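Local coordinates for hemolysin-related protein (PDB 5V6F) that binds mannose-containing glycans through its second beta-prism lectin domain, the part described here, and probably attaches Vibrio cholerae biofilms to host surfaces, at residues I36-T39 with V40-V44; P47-G50 with T51-G54. All coordinates share one frame; numbering follows the deposited sequence.

Contact 1. Residues I36-T39 with V40-V44; sequences IGTT and VNNLV
The side-chain amide of Asn42 reaches across to the backbone of Thr38 and Thr39 and fills the middle of the loop. Its OD1 takes two N-H groups: that of Thr38 at 2.9 Å from Thr38 N, in the carbonyl plane on a lone pair, and that of Thr39 at 3.0 Å from Thr39 N, from above that plane. In the same amide, ND2 gives a nearly straight bond (173°) to Thr38 OG1, which also bonds to the carbonyl of Val18. Three bonds thus fix the amide's rotation, and asparagine suits the place because it offers acceptor and donor together. With chi1 of 71°, Thr39 OG1 lies between its own N and carbonyl carbon and accepts from Asn41 N at 3.2 Å, and weakly from Asn42 N. Gly37 CA passes 3.4 Å from Asn42 OD1, leaving no room for a side chain. On the buried side Thr38, Ile36 and Val44 pack on the strand 121-126; on the solvent side Val40 and Asn41 are exposed and touch residues 36-39 little. Ile36 and Val44 form an antiparallel hydrogen-bonded pair, with Val44 N 2.7 Å from Ile36 O, closing a beta hairpin at the edge of one beta-prism sheet.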
loop_
_atom_site.group_PDB
_atom_site.type_symbol
_atom_site.label_atom_id
_atom_site.label_comp_id
_atom_site.label_asym_id
_atom_site.label_seq_id
_atom_site.Cartn_x
_atom_site.Cartn_y
_atom_site.Cartn_z
ATOM N N ILE A 36 6.083 -0.571 -0.210
ATOM C CA ILE A 36 5.281 -1.355 -1.145
ATOM C C ILE A 36 6.130 -1.710 -2.356
ATOM O O ILE A 36 6.847 -0.858 -2.892
ATOM C CB ILE A 36 4.024 -0.586 -1.600
ATOM C CG1 ILE A 36 3.029 -0.469 -0.448
ATOM C CG2 ILE A 36 3.372 -1.263 -2.815
ATOM C CD1 ILE A 36 1.840 0.430 -0.741
ATOM N N GLY A 37 6.009 -2.955 -2.814
ATOM C CA GLY A 37 6.650 -3.377 -4.045
ATOM C C GLY A 37 5.901 -4.488 -4.754
ATOM O O GLY A 37 4.794 -4.860 -4.353
ATOM N N THR A 38 6.499 -5.020 -5.822
ATOM C CA THR A 38 5.942 -6.155 -6.542
ATOM C C THR A 38 6.847 -7.381 -6.520
ATOM O O THR A 38 6.443 -8.438 -7.019
ATOM C CB THR A 38 5.641 -5.768 -7.998
ATOM O OG1 THR A 38 6.842 -5.329 -8.644
ATOM C CG2 THR A 38 4.603 -4.649 -8.044
ATOM N N THR A 39 8.048 -7.268 -5.960
ATOM C CA THR A 39 8.914 -8.398 -5.663
ATOM C C THR A 39 9.452 -8.210 -4.255
ATOM O O THR A 39 9.306 -7.146 -3.650
ATOM C CB THR A 39 10.088 -8.512 -6.645
ATOM O OG1 THR A 39 11.010 -7.441 -6.408
ATOM C CG2 THR A 39 9.601 -8.455 -8.080
ATOM N N VAL A 40 10.103 -9.251 -3.737
ATOM C CA VAL A 40 10.724 -9.146 -2.422
ATOM C C VAL A 40 11.896 -8.180 -2.408
ATOM O O VAL A 40 12.330 -7.767 -1.325
ATOM C CB VAL A 40 11.193 -10.526 -1.916
ATOM C CG1 VAL A 40 9.999 -11.436 -1.687
ATOM C CG2 VAL A 40 12.177 -11.156 -2.886
ATOM N N ASN A 41 12.405 -7.791 -3.579
ATOM C CA ASN A 41 13.597 -6.961 -3.675
ATOM C C ASN A 41 13.322 -5.500 -4.002
ATOM O O ASN A 41 14.192 -4.661 -3.748
ATOM C CB ASN A 41 14.542 -7.509 -4.752
ATOM C CG ASN A 41 15.213 -8.797 -4.342
ATOM O OD1 ASN A 41 15.336 -9.096 -3.155
ATOM N ND2 ASN A 41 15.661 -9.563 -5.326
ATOM N N ASN A 42 12.161 -5.164 -4.570
ATOM C CA ASN A 42 11.969 -3.831 -5.134
ATOM C C ASN A 42 11.000 -2.966 -4.330
ATOM O O ASN A 42 10.440 -2.008 -4.876
ATOM C CB ASN A 42 11.522 -3.927 -6.597
ATOM C CG ASN A 42 10.093 -4.421 -6.767
ATOM O OD1 ASN A 42 9.349 -4.603 -5.804
ATOM N ND2 ASN A 42 9.698 -4.622 -8.020
ATOM N N LEU A 43 10.819 -3.244 -3.041
ATOM C CA LEU A 43 9.909 -2.430 -2.245
ATOM C C LEU A 43 10.361 -0.974 -2.216
ATOM O O LEU A 43 11.555 -0.670 -2.138
ATOM C CB LEU A 43 9.801 -2.977 -0.821
ATOM C CG LEU A 43 8.912 -4.218 -0.668
ATOM C CD1 LEU A 43 9.705 -5.490 -0.920
ATOM C CD2 LEU A 43 8.259 -4.256 0.706
ATOM N N VAL A 44 9.378 -0.077 -2.271
ATOM C CA VAL A 44 9.573 1.368 -2.288
ATOM C C VAL A 44 9.063 1.907 -0.959
ATOM O O VAL A 44 7.905 1.672 -0.596
ATOM C CB VAL A 44 8.818 2.020 -3.462
ATOM C CG1 VAL A 44 8.903 3.542 -3.394
ATOM C CG2 VAL A 44 9.340 1.505 -4.794
#

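Contact 2. Residues P47-G50 with T51-G54. With MAN (alpha-D-mannopyranose), chain B; MAN (alpha-D-mannopyranose), chain C.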
loop_
_atom_site.group_PDB
_atom_site.type_symbol
_atom_site.label_atom_id
_atom_site.label_comp_id
_atom_site.label_asym_id
_atom_site.label_seq_id
_atom_site.Cartn_x
_atom_site.Cartn_y
_atom_site.Cartn_z
ATOM N N PRO A 47 13.707 2.599 4.679
ATOM C CA PRO A 47 14.628 1.484 4.909
ATOM C C PRO A 47 14.385 0.840 6.264
ATOM O O PRO A 47 13.748 1.409 7.152
ATOM C CB PRO A 47 16.004 2.155 4.855
ATOM C CG PRO A 47 15.747 3.535 5.353
ATOM C CD PRO A 47 14.370 3.904 4.855
ATOM N N VAL A 48 14.898 -0.378 6.414
ATOM C CA VAL A 48 14.900 -1.013 7.725
ATOM C C VAL A 48 16.113 -0.478 8.472
ATOM O O VAL A 48 17.231 -0.981 8.319
ATOM C CB VAL A 48 14.902 -2.547 7.618
ATOM C CG1 VAL A 48 14.878 -3.167 9.011
ATOM C CG2 VAL A 48 13.695 -3.005 6.805
ATOM N N GLN A 49 15.893 0.573 9.255
ATOM C CA GLN A 49 16.946 1.339 9.905
ATOM C C GLN A 49 16.572 1.515 11.368
ATOM O O GLN A 49 15.454 1.944 11.676
ATOM C CB GLN A 49 17.123 2.700 9.217
ATOM C CG GLN A 49 17.851 3.749 10.045
ATOM C CD GLN A 49 16.906 4.612 10.864
ATOM O OE1 GLN A 49 15.820 4.975 10.407
ATOM N NE2 GLN A 49 17.317 4.944 12.081
ATOM N N GLY A 50 17.497 1.180 12.259
ATOM C CA GLY A 50 17.160 1.164 13.674
ATOM C C GLY A 50 15.969 0.254 13.900
ATOM O O GLY A 50 15.914 -0.876 13.400
ATOM N N THR A 51 14.986 0.748 14.646
ATOM C CA THR A 51 13.754 0.004 14.867
ATOM C C THR A 51 12.675 0.336 13.842
ATOM O O THR A 51 11.537 -0.123 13.995
ATOM C CB THR A 51 13.219 0.259 16.278
ATOM O OG1 THR A 51 13.094 1.668 16.497
ATOM C CG2 THR A 51 14.154 -0.339 17.327
ATOM N N ASN A 52 13.003 1.119 12.817
ATOM C CA ASN A 52 12.063 1.486 11.769
ATOM C C ASN A 52 12.069 0.456 10.646
ATOM O O ASN A 52 13.006 -0.331 10.489
ATOM C CB ASN A 52 12.407 2.856 11.179
ATOM C CG ASN A 52 12.406 3.958 12.213
ATOM O OD1 ASN A 52 11.515 4.034 13.055
ATOM N ND2 ASN A 52 13.410 4.827 12.151
ATOM N N GLY A 53 11.007 0.488 9.847
ATOM C CA GLY A 53 10.919 -0.265 8.610
ATOM C C GLY A 53 9.801 -1.283 8.569
ATOM O O GLY A 53 9.451 -1.757 7.479
ATOM N N GLY A 54 9.230 -1.646 9.713
ATOM C CA GLY A 54 8.169 -2.628 9.727
ATOM C C GLY A 54 8.672 -4.036 9.446
ATOM O O GLY A 54 9.869 -4.335 9.465
HETATM C C1 MAN B . 6.328 0.493 14.282
HETATM C C2 MAN B . 7.444 -0.468 13.911
HETATM C C3 MAN B . 8.370 0.208 12.914
HETATM C C4 MAN B . 7.575 0.798 11.720
HETATM C C5 MAN B . 6.402 1.683 12.221
HETATM C C6 MAN B . 5.467 2.166 11.104
HETATM O O2 MAN B . 6.935 -1.624 13.257
HETATM O O3 MAN B . 9.376 -0.690 12.452
HETATM O O4 MAN B . 8.432 1.596 10.925
HETATM O O5 MAN B . 5.614 0.937 13.162
HETATM O O6 MAN B . 4.968 1.026 10.405
HETATM C C1 MAN C . 9.670 7.055 15.098
HETATM C C2 MAN C . 10.771 7.234 14.057
HETATM C C3 MAN C . 12.119 6.875 14.690
HETATM C C4 MAN C . 12.323 7.650 16.002
HETATM C C5 MAN C . 11.149 7.365 16.946
HETATM C C6 MAN C . 11.223 8.149 18.238
HETATM O O2 MAN C . 10.869 8.595 13.623
HETATM O O3 MAN C . 13.205 7.094 13.796
HETATM O O4 MAN C . 13.525 7.248 16.629
HETATM O O5 MAN C . 9.928 7.737 16.287
HETATM O O6 MAN C . 11.410 9.516 17.911
HETATM O O HOH W 1 13.689 -2.649 12.414
#
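A type II' beta turn from Gln49 to Asn52 shapes this part of the glycan pocket of the beta-prism lectin; backbone groups of Thr51, within the turn, and of Gly53 and Gly54, just beyond it, face a bound mannose. Asn52 N closes the turn on Gln49 O at 2.8 Å, while the return bond from Gln49 N to Asn52 O is weak. Gly50 occupies the first corner with a positive phi, which glycine adopts readily. A water bridges the carbonyl oxygens of Gly50 and Asn52, donating to both.

Beyond the turn, Gly53 comes so near Val48 that a side chain would run into Val48 CA, and its backbone angles would also press one against the preceding carbonyl. Gly54 too has a positive phi that glycine tolerates. The chain B mannose is gripped by main-chain atoms here: its O3 donates to Thr51 O and accepts from Gly54 N at 2.9 Å, and its O4 accepts from Gly53 N at 3.0 Å. Asp34 and the backbone N of Phe31 and Ala32 also bond to bound mannose, and Gly53 O is held by Arg28.

The Asn52 side chain reaches the chain C mannose and also touches the beta-mannose. It runs side by side with Gln49, their amide planes 62° apart. The Gln49 chain, bent at chi2 (-92°), brings OE1 3.0 Å from Asn52 ND2, which approaches from above the carbonyl plane although OE1 lies in the amide plane of Asn52. Gln49 is thus a second-shell residue that probably helps to orient the Asn52 amide. The other bond from this nitrogen goes to the sugar: Asn52 ND2 lies 2.8 Å from O3 of the chain C mannose, with an N-H...O angle of 166°.

From the N terminus, the strand 33-37 enters contact 1, where the chain reverses within residues 38 to 43 and returns as the short outermost strand 44-45. Contact 2 opens at Pro47, two residues after strand 44-45 ends, and closes a second reversal before the strand 55-61 crosses to the opposite edge of the same sheet. The two loops therefore follow in series, neither nested nor crossing, with centres about 15 Å apart; they are close in sequence, with no other touch between them. Contact 1 joins two neighbouring strands of this sheet; contact 2 lies in the connection between its two outermost strands and carries part of the glycan pocket.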